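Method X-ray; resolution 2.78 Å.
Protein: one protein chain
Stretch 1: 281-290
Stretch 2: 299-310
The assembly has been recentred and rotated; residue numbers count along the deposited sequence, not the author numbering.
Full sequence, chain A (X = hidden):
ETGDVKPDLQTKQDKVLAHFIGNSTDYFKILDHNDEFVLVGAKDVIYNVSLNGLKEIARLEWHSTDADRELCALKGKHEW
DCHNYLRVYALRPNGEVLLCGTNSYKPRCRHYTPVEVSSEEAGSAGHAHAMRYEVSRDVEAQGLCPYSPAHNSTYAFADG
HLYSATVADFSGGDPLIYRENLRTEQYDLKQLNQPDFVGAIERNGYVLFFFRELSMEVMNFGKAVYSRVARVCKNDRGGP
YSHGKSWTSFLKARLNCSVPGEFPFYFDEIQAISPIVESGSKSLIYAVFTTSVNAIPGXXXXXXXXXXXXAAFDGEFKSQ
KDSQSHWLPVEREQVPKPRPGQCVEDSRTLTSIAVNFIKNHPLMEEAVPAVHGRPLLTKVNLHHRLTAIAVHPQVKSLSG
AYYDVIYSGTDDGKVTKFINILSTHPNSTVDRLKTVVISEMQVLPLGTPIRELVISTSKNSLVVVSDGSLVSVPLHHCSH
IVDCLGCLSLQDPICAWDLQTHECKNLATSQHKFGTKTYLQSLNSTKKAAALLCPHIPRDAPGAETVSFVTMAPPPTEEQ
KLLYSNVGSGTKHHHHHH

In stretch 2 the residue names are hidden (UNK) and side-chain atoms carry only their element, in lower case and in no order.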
ATOM      1  N   SER A 281       2.069 -13.458 -16.166  1.00 67.58           N
ATOM      2  CA  SER A 281       2.934 -12.543 -16.898  1.00 83.73           C
ATOM      3  C   SER A 281       2.680 -11.084 -16.550  1.00 75.51           C
ATOM      4  O   SER A 281       3.314 -10.204 -17.142  1.00 82.59           O
ATOM      5  CB  SER A 281       2.758 -12.749 -18.404  1.00103.80           C
ATOM      6  OG  SER A 281       1.435 -12.436 -18.803  1.00112.03           O
ATOM      7  N   LYS A 282       1.783 -10.806 -15.610  1.00 56.78           N
ATOM      8  CA  LYS A 282       1.361  -9.449 -15.303  1.00 64.25           C
ATOM      9  C   LYS A 282       1.800  -9.061 -13.898  1.00 51.54           C
ATOM     10  O   LYS A 282       1.677  -9.850 -12.956  1.00 52.33           O
ATOM     11  CB  LYS A 282      -0.158  -9.312 -15.435  1.00 51.31           C
ATOM     12  CG  LYS A 282      -0.693  -9.804 -16.768  1.00 85.33           C
ATOM     13  CD  LYS A 282      -2.186  -9.571 -16.893  1.00 95.79           C
ATOM     14  CE  LYS A 282      -2.703 -10.085 -18.225  1.00 98.00           C
ATOM     15  NZ  LYS A 282      -1.947  -9.497 -19.364  1.00 91.34           N
ATOM     16  N   SER A 283       2.320  -7.843 -13.770  1.00 39.26           N
ATOM     17  CA  SER A 283       2.712  -7.274 -12.487  1.00 33.83           C
ATOM     18  C   SER A 283       1.597  -6.349 -12.013  1.00 54.62           C
ATOM     19  O   SER A 283       1.249  -5.388 -12.708  1.00 66.24           O
ATOM     20  CB  SER A 283       4.033  -6.515 -12.604  1.00 62.54           C
ATOM     21  OG  SER A 283       5.031  -7.313 -13.218  1.00 74.01           O
ATOM     22  N   LEU A 284       1.045  -6.638 -10.838  1.00 37.82           N
ATOM     23  CA  LEU A 284      -0.143  -5.960 -10.343  1.00 37.19           C
ATOM     24  C   LEU A 284       0.147  -5.231  -9.038  1.00 41.73           C
ATOM     25  O   LEU A 284       1.019  -5.630  -8.260  1.00 45.58           O
ATOM     26  CB  LEU A 284      -1.290  -6.950 -10.123  1.00 31.51           C
ATOM     27  CG  LEU A 284      -2.327  -7.103 -11.237  1.00 47.14           C
ATOM     28  CD1 LEU A 284      -1.666  -7.295 -12.597  1.00 36.47           C
ATOM     29  CD2 LEU A 284      -3.263  -8.262 -10.920  1.00 50.55           C
ATOM     30  N   ILE A 285      -0.604  -4.156  -8.810  1.00 32.35           N
ATOM     31  CA  ILE A 285      -0.609  -3.431  -7.547  1.00 35.24           C
ATOM     32  C   ILE A 285      -2.059  -3.290  -7.108  1.00 47.84           C
ATOM     33  O   ILE A 285      -2.864  -2.665  -7.809  1.00 47.11           O
ATOM     34  CB  ILE A 285       0.058  -2.048  -7.660  1.00 37.64           C
ATOM     35  CG1 ILE A 285       1.565  -2.189  -7.889  1.00 44.78           C
ATOM     36  CG2 ILE A 285      -0.211  -1.225  -6.411  1.00 28.88           C
ATOM     37  CD1 ILE A 285       2.302  -0.866  -7.906  1.00 33.41           C
ATOM     38  N   TYR A 286      -2.394  -3.882  -5.966  1.00 34.61           N
ATOM     39  CA  TYR A 286      -3.736  -3.786  -5.412  1.00 40.64           C
ATOM     40  C   TYR A 286      -3.813  -2.614  -4.444  1.00 37.03           C
ATOM     41  O   TYR A 286      -2.917  -2.417  -3.618  1.00 56.27           O
ATOM     42  CB  TYR A 286      -4.122  -5.083  -4.700  1.00 39.96           C
ATOM     43  CG  TYR A 286      -4.222  -6.287  -5.610  1.00 32.20           C
ATOM     44  CD1 TYR A 286      -3.090  -6.997  -5.984  1.00 41.25           C
ATOM     45  CD2 TYR A 286      -5.451  -6.722  -6.085  1.00 38.87           C
ATOM     46  CE1 TYR A 286      -3.178  -8.101  -6.809  1.00 51.01           C
ATOM     47  CE2 TYR A 286      -5.548  -7.824  -6.912  1.00 31.48           C
ATOM     48  CZ  TYR A 286      -4.410  -8.509  -7.270  1.00 42.14           C
ATOM     49  OH  TYR A 286      -4.504  -9.608  -8.092  1.00 56.37           O
ATOM     50  N   ALA A 287      -4.889  -1.840  -4.549  1.00 29.05           N
ATOM     51  CA  ALA A 287      -5.055  -0.646  -3.735  1.00 32.72           C
ATOM     52  C   ALA A 287      -6.472  -0.577  -3.190  1.00 37.47           C
ATOM     53  O   ALA A 287      -7.410  -1.137  -3.763  1.00 49.69           O
ATOM     54  CB  ALA A 287      -4.738   0.625  -4.529  1.00 28.76           C
ATOM     55  N   VAL A 288      -6.613   0.131  -2.071  1.00 33.21           N
ATOM     56  CA  VAL A 288      -7.892   0.333  -1.403  1.00 37.17           C
ATOM     57  C   VAL A 288      -8.284   1.796  -1.540  1.00 32.75           C
ATOM     58  O   VAL A 288      -7.482   2.690  -1.244  1.00 42.04           O
ATOM     59  CB  VAL A 288      -7.820  -0.081   0.077  1.00 38.80           C
ATOM     60  CG1 VAL A 288      -9.057   0.388   0.814  1.00 44.23           C
ATOM     61  CG2 VAL A 288      -7.666  -1.584   0.190  1.00 40.42           C
ATOM     62  N   PHE A 289      -9.513   2.039  -1.985  1.00 31.25           N
ATOM     63  CA  PHE A 289     -10.030   3.384  -2.191  1.00 41.76           C
ATOM     64  C   PHE A 289     -11.315   3.579  -1.397  1.00 34.13           C
ATOM     65  O   PHE A 289     -12.118   2.652  -1.259  1.00 33.42           O
ATOM     66  CB  PHE A 289     -10.310   3.655  -3.674  1.00 40.25           C
ATOM     67  CG  PHE A 289      -9.091   3.623  -4.548  1.00 38.46           C
ATOM     68  CD1 PHE A 289      -8.551   2.418  -4.967  1.00 34.51           C
ATOM     69  CD2 PHE A 289      -8.502   4.802  -4.976  1.00 30.87           C
ATOM     70  CE1 PHE A 289      -7.436   2.389  -5.781  1.00 36.66           C
ATOM     71  CE2 PHE A 289      -7.385   4.779  -5.791  1.00 47.46           C
ATOM     72  CZ  PHE A 289      -6.852   3.571  -6.193  1.00 38.75           C
ATOM     73  N   THR A 290     -11.506   4.793  -0.885  1.00 35.12           N
ATOM     74  CA  THR A 290     -12.751   5.198  -0.253  1.00 42.60           C
ATOM     75  C   THR A 290     -13.311   6.421  -0.967  1.00 48.57           C
ATOM     76  O   THR A 290     -12.593   7.136  -1.672  1.00 46.92           O
ATOM     77  CB  THR A 290     -12.561   5.510   1.241  1.00 44.51           C
ATOM     78  OG1 THR A 290     -11.560   6.524   1.401  1.00 58.52           O
ATOM     79  CG2 THR A 290     -12.149   4.261   2.010  1.00 45.75           C
ATOM     80  N   UNK A 299     -16.348   2.062  -0.072  1.00 43.86           N
ATOM     81  CA  UNK A 299     -14.986   1.564  -0.163  1.00 45.10           C
ATOM     82  C   UNK A 299     -14.874   0.640  -1.364  1.00 49.99           C
ATOM     83  O   UNK A 299     -15.860   0.032  -1.791  1.00 46.46           O
ATOM     84  o   UNK A 299     -14.770   1.622   2.247  1.00 56.33           O
ATOM     85  c   UNK A 299     -14.572   0.814   1.105  1.00 36.15           C
ATOM     86  N   UNK A 300     -13.664   0.531  -1.903  1.00 42.45           N
ATOM     87  CA  UNK A 300     -13.452  -0.305  -3.073  1.00 38.70           C
ATOM     88  C   UNK A 300     -12.011  -0.789  -3.112  1.00 39.01           C
ATOM     89  O   UNK A 300     -11.106  -0.151  -2.568  1.00 53.67           O
ATOM     90  c   UNK A 300     -13.785   0.441  -4.369  1.00 55.70           C
ATOM     91  N   UNK A 301     -11.814  -1.926  -3.773  1.00 32.28           N
ATOM     92  CA  UNK A 301     -10.491  -2.475  -4.041  1.00 31.41           C
ATOM     93  C   UNK A 301     -10.293  -2.484  -5.549  1.00 50.29           C
ATOM     94  O   UNK A 301     -11.072  -3.108  -6.280  1.00 61.41           O
ATOM     95  c   UNK A 301     -10.388  -3.852  -1.950  1.00 49.63           C
ATOM     96  c   UNK A 301     -10.322  -3.888  -3.464  1.00 42.30           C
ATOM     97  c   UNK A 301      -9.004  -4.484  -3.929  1.00 31.08           C
ATOM     98  N   UNK A 302      -9.257  -1.793  -6.014  1.00 49.49           N
ATOM     99  CA  UNK A 302      -8.882  -1.799  -7.419  1.00 37.53           C
ATOM    100  C   UNK A 302      -7.466  -2.329  -7.571  1.00 38.02           C
ATOM    101  O   UNK A 302      -6.619  -2.162  -6.687  1.00 52.88           O
ATOM    102  s   UNK A 302     -10.629   0.120  -8.566  1.00 66.41           S
ATOM    103  c   UNK A 302      -8.973  -0.399  -8.044  1.00 37.60           C
ATOM    104  N   UNK A 303      -7.218  -2.974  -8.705  1.00 33.90           N
ATOM    105  CA  UNK A 303      -5.896  -3.461  -9.067  1.00 29.92           C
ATOM    106  C   UNK A 303      -5.432  -2.733 -10.317  1.00 38.49           C
ATOM    107  O   UNK A 303      -6.226  -2.468 -11.224  1.00 54.95           O
ATOM    108  c   UNK A 303      -5.901  -4.973  -9.306  1.00 34.72           C
ATOM    109  N   UNK A 304      -4.146  -2.406 -10.361  1.00 36.18           N
ATOM    110  CA  UNK A 304      -3.574  -1.673 -11.478  1.00 33.62           C
ATOM    111  C   UNK A 304      -2.383  -2.433 -12.037  1.00 38.26           C
ATOM    112  O   UNK A 304      -1.567  -2.968 -11.281  1.00 40.19           O
ATOM    113  c   UNK A 304      -6.414   2.241  -9.898  1.00 52.10           C
ATOM    114  c   UNK A 304      -5.790   1.446  -8.958  1.00 36.12           C
ATOM    115  c   UNK A 304      -3.149  -0.267 -11.054  1.00 29.37           C
ATOM    116  c   UNK A 304      -4.735   0.636  -9.333  1.00 31.19           C
ATOM    117  c   UNK A 304      -4.930   1.411 -11.577  1.00 32.91           C
ATOM    118  c   UNK A 304      -4.294   0.610 -10.646  1.00 36.55           C
ATOM    119  c   UNK A 304      -5.982   2.224 -11.209  1.00 54.48           C
ATOM    120  N   UNK A 305      -2.293  -2.482 -13.366  1.00 41.24           N
ATOM    121  CA  UNK A 305      -1.171  -3.128 -14.031  1.00 35.28           C
ATOM    122  C   UNK A 305       0.010  -2.166 -14.080  1.00 31.26           C
ATOM    123  O   UNK A 305      -0.136  -1.014 -14.503  1.00 64.88           O
ATOM    124  o   UNK A 305       0.621  -4.484 -15.797  1.00 62.97           O
ATOM    125  c   UNK A 305      -0.580  -4.540 -16.064  1.00 51.95           C
ATOM    126  n   UNK A 305      -1.084  -5.436 -16.905  1.00 59.25           N
ATOM    127  c   UNK A 305      -1.570  -3.567 -15.441  1.00 46.21           C
ATOM    128  N   UNK A 306       1.178  -2.639 -13.637  1.00 35.56           N
ATOM    129  CA  UNK A 306       2.367  -1.790 -13.607  1.00 43.95           C
ATOM    130  C   UNK A 306       2.736  -1.330 -15.010  1.00 48.53           C
ATOM    131  O   UNK A 306       3.244  -0.217 -15.196  1.00 62.43           O
ATOM    132  c   UNK A 306       3.137  -2.938 -11.513  1.00 59.81           C
ATOM    133  c   UNK A 306       3.532  -2.535 -12.924  1.00 43.34           C
ATOM    134  c   UNK A 306       4.792  -1.676 -12.905  1.00 32.18           C
ATOM    135  N   UNK A 307       2.477  -2.162 -16.019  1.00 44.70           N
ATOM    136  CA  UNK A 307       2.729  -1.751 -17.395  1.00 50.40           C
ATOM    137  C   UNK A 307       1.766  -0.654 -17.836  1.00 52.99           C
ATOM    138  O   UNK A 307       2.118   0.172 -18.686  1.00 55.40           O
ATOM    139  o   UNK A 307       4.840  -3.656 -17.731  1.00111.16           O
ATOM    140  o   UNK A 307       3.332  -5.221 -18.043  1.00109.72           O
ATOM    141  c   UNK A 307       2.635  -2.959 -18.328  1.00 74.83           C
ATOM    142  c   UNK A 307       3.677  -4.021 -18.013  1.00100.50           C
ATOM    143  N   UNK A 308       0.554  -0.628 -17.275  1.00 49.91           N
ATOM    144  CA  UNK A 308      -0.379   0.456 -17.568  1.00 38.07           C
ATOM    145  C   UNK A 308      -0.011   1.735 -16.829  1.00 54.95           C
ATOM    146  O   UNK A 308      -0.235   2.834 -17.350  1.00 57.66           O
ATOM    147  o   UNK A 308      -1.938  -0.944 -19.374  1.00 61.96           O
ATOM    148  o   UNK A 308      -3.332  -1.678 -17.840  1.00 56.54           O
ATOM    149  c   UNK A 308      -2.401  -0.931 -18.214  1.00 63.66           C
ATOM    150  c   UNK A 308      -1.809   0.043 -17.214  1.00 41.49           C
ATOM    151  N   UNK A 309       0.541   1.615 -15.621  1.00 61.53           N
ATOM    152  CA  UNK A 309       0.992   2.797 -14.893  1.00 45.13           C
ATOM    153  C   UNK A 309       2.133   3.471 -15.641  1.00 50.71           C
ATOM    154  O   UNK A 309       2.114   4.683 -15.882  1.00 61.71           O
ATOM    155  c   UNK A 309       0.530   1.453 -11.280  1.00 29.78           C
ATOM    156  c   UNK A 309       0.205   1.869 -12.692  1.00 48.28           C
ATOM    157  c   UNK A 309       1.995   3.624 -12.749  1.00 30.38           C
ATOM    158  c   UNK A 309       1.405   2.421 -13.460  1.00 30.53           C
ATOM    159  N   UNK A 310       3.141   2.688 -16.028  1.00 42.92           N
ATOM    160  CA  UNK A 310       4.286   3.252 -16.734  1.00 47.46           C
ATOM    161  C   UNK A 310       3.898   3.771 -18.112  1.00 59.05           C
ATOM    162  O   UNK A 310       4.562   4.665 -18.648  1.00 65.27           O
ATOM    163  c   UNK A 310       5.971   1.706 -15.521  1.00 49.57           C
ATOM    164  c   UNK A 310       6.615   2.856 -14.771  1.00 33.37           C
ATOM    165  c   UNK A 310       5.393   2.204 -16.846  1.00 47.30           C
ATOM    166  c   UNK A 310       6.975   0.590 -15.750  1.00 34.46           C
TER

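Position 299 carries two side-chain atoms, one carbon and then one oxygen, and the oxygen lies 3.7 Å from Thr290 CG2, a van der Waals contact. One carbon and one oxygen make it serine. Ser299 pairs with Thr290, their CA atoms 4.3 Å apart; the hydroxyl is hydrogen-bonded elsewhere in the structure, so it is satisfied although buried.

Position 300 has a single carbon; its backbone N donates to Phe289 O at 2.7 Å, and Phe289 N donates to its O at 2.8 Å. A lone carbon means alanine. The backbone of Ala300 thus makes both hydrogen bonds of its pair, and the small methyl group suits this buried place on the face that also bears the Phe289 side chain.

At 301 one carbon carries two more, with no heteroatom, and one of the branches lies 4.1 Å from Val288 CG2 across a non-hydrogen-bonded pair. This is a beta-branched valine; branching at CB favours extended backbone, which suits Val301 to a strand.

Position 302 shows one carbon followed by sulfur. Its CB packs 3.9 Å from Phe289 CE1, and the sulfur lies obliquely to that ring. The backbone forms a two-way pair: Ala287 N to 302 O is 2.8 Å, and 302 N to Ala287 O is 3.0 Å. It is cysteine, and Cys302 is covalently bonded to a group elsewhere in the structure.

Position 303 again has one carbon, lying over one face of the Tyr286 ring. This is alanine; Ala303 CB comes within 3.7 Å of Tyr286 CD2, a CH-pi contact in which a compact methyl group fits against the aromatic face while the strands stay close.

At 304 one carbon leads to a ring of six carbons with no oxygen attached. A ring carbon touches Phe289 CZ at 3.6 Å; reciprocal bonds of 2.9 Å join 304 N to Ile285 O and Ile285 N to 304 O. It is phenylalanine: the Phe304 and Phe289 rings meet rim to rim, their planes at 58°, and form a buried apolar patch.

Position 305 has two carbons, the second bearing one oxygen and one nitrogen. The nitrogen lies 4.2 Å from Lys282 CB; the oxygen is 3.3 Å from Ser283 O, two acceptors and so not a hydrogen bond. As asparagine, it suits the turn from strand to helix: Asn305 OD1 accepts from the backbone N of position 307 at 3.0 Å, capping the helix.

Position 306 has another carbon carrying two; one branch packs 4.0 Å from Ile285 CG1, while 306 N donates to Ser283 O at 2.9 Å. It is valine: Val306 is buried with CB toward stretch 1, so an apolar branched chain meets Ile285 with no polar group to satisfy.

Positions 307 and 308 each have two carbons, the second carrying two oxygens, and neither contacts stretch 1: Asp307 and Asp308. Their charges suit the first turn of a helix.

Position 309 has four carbons forked at the first, the longer arm ending 4.5 Å from Ile285 CD1. It is isoleucine; Ile309, too, is buried with CB toward stretch 1, and suits the place likewise. Position 310 has four forked at the second and is out of reach: Leu310.

The contact is thus an antiparallel ladder of six backbone hydrogen bonds in three reciprocal pairs, with a seventh from Val306 N to Ser283 O just past the end of the strand. Alternating side chains pack Tyr286 and Val288 against Ala303 and Val301 on one face, and Phe289 against Cys302 and Phe304 on the other, while Val306 and Ile309 extend the apolar packing to Ile285.

Stretch 2 299-310: SAVCAFNVDDIL
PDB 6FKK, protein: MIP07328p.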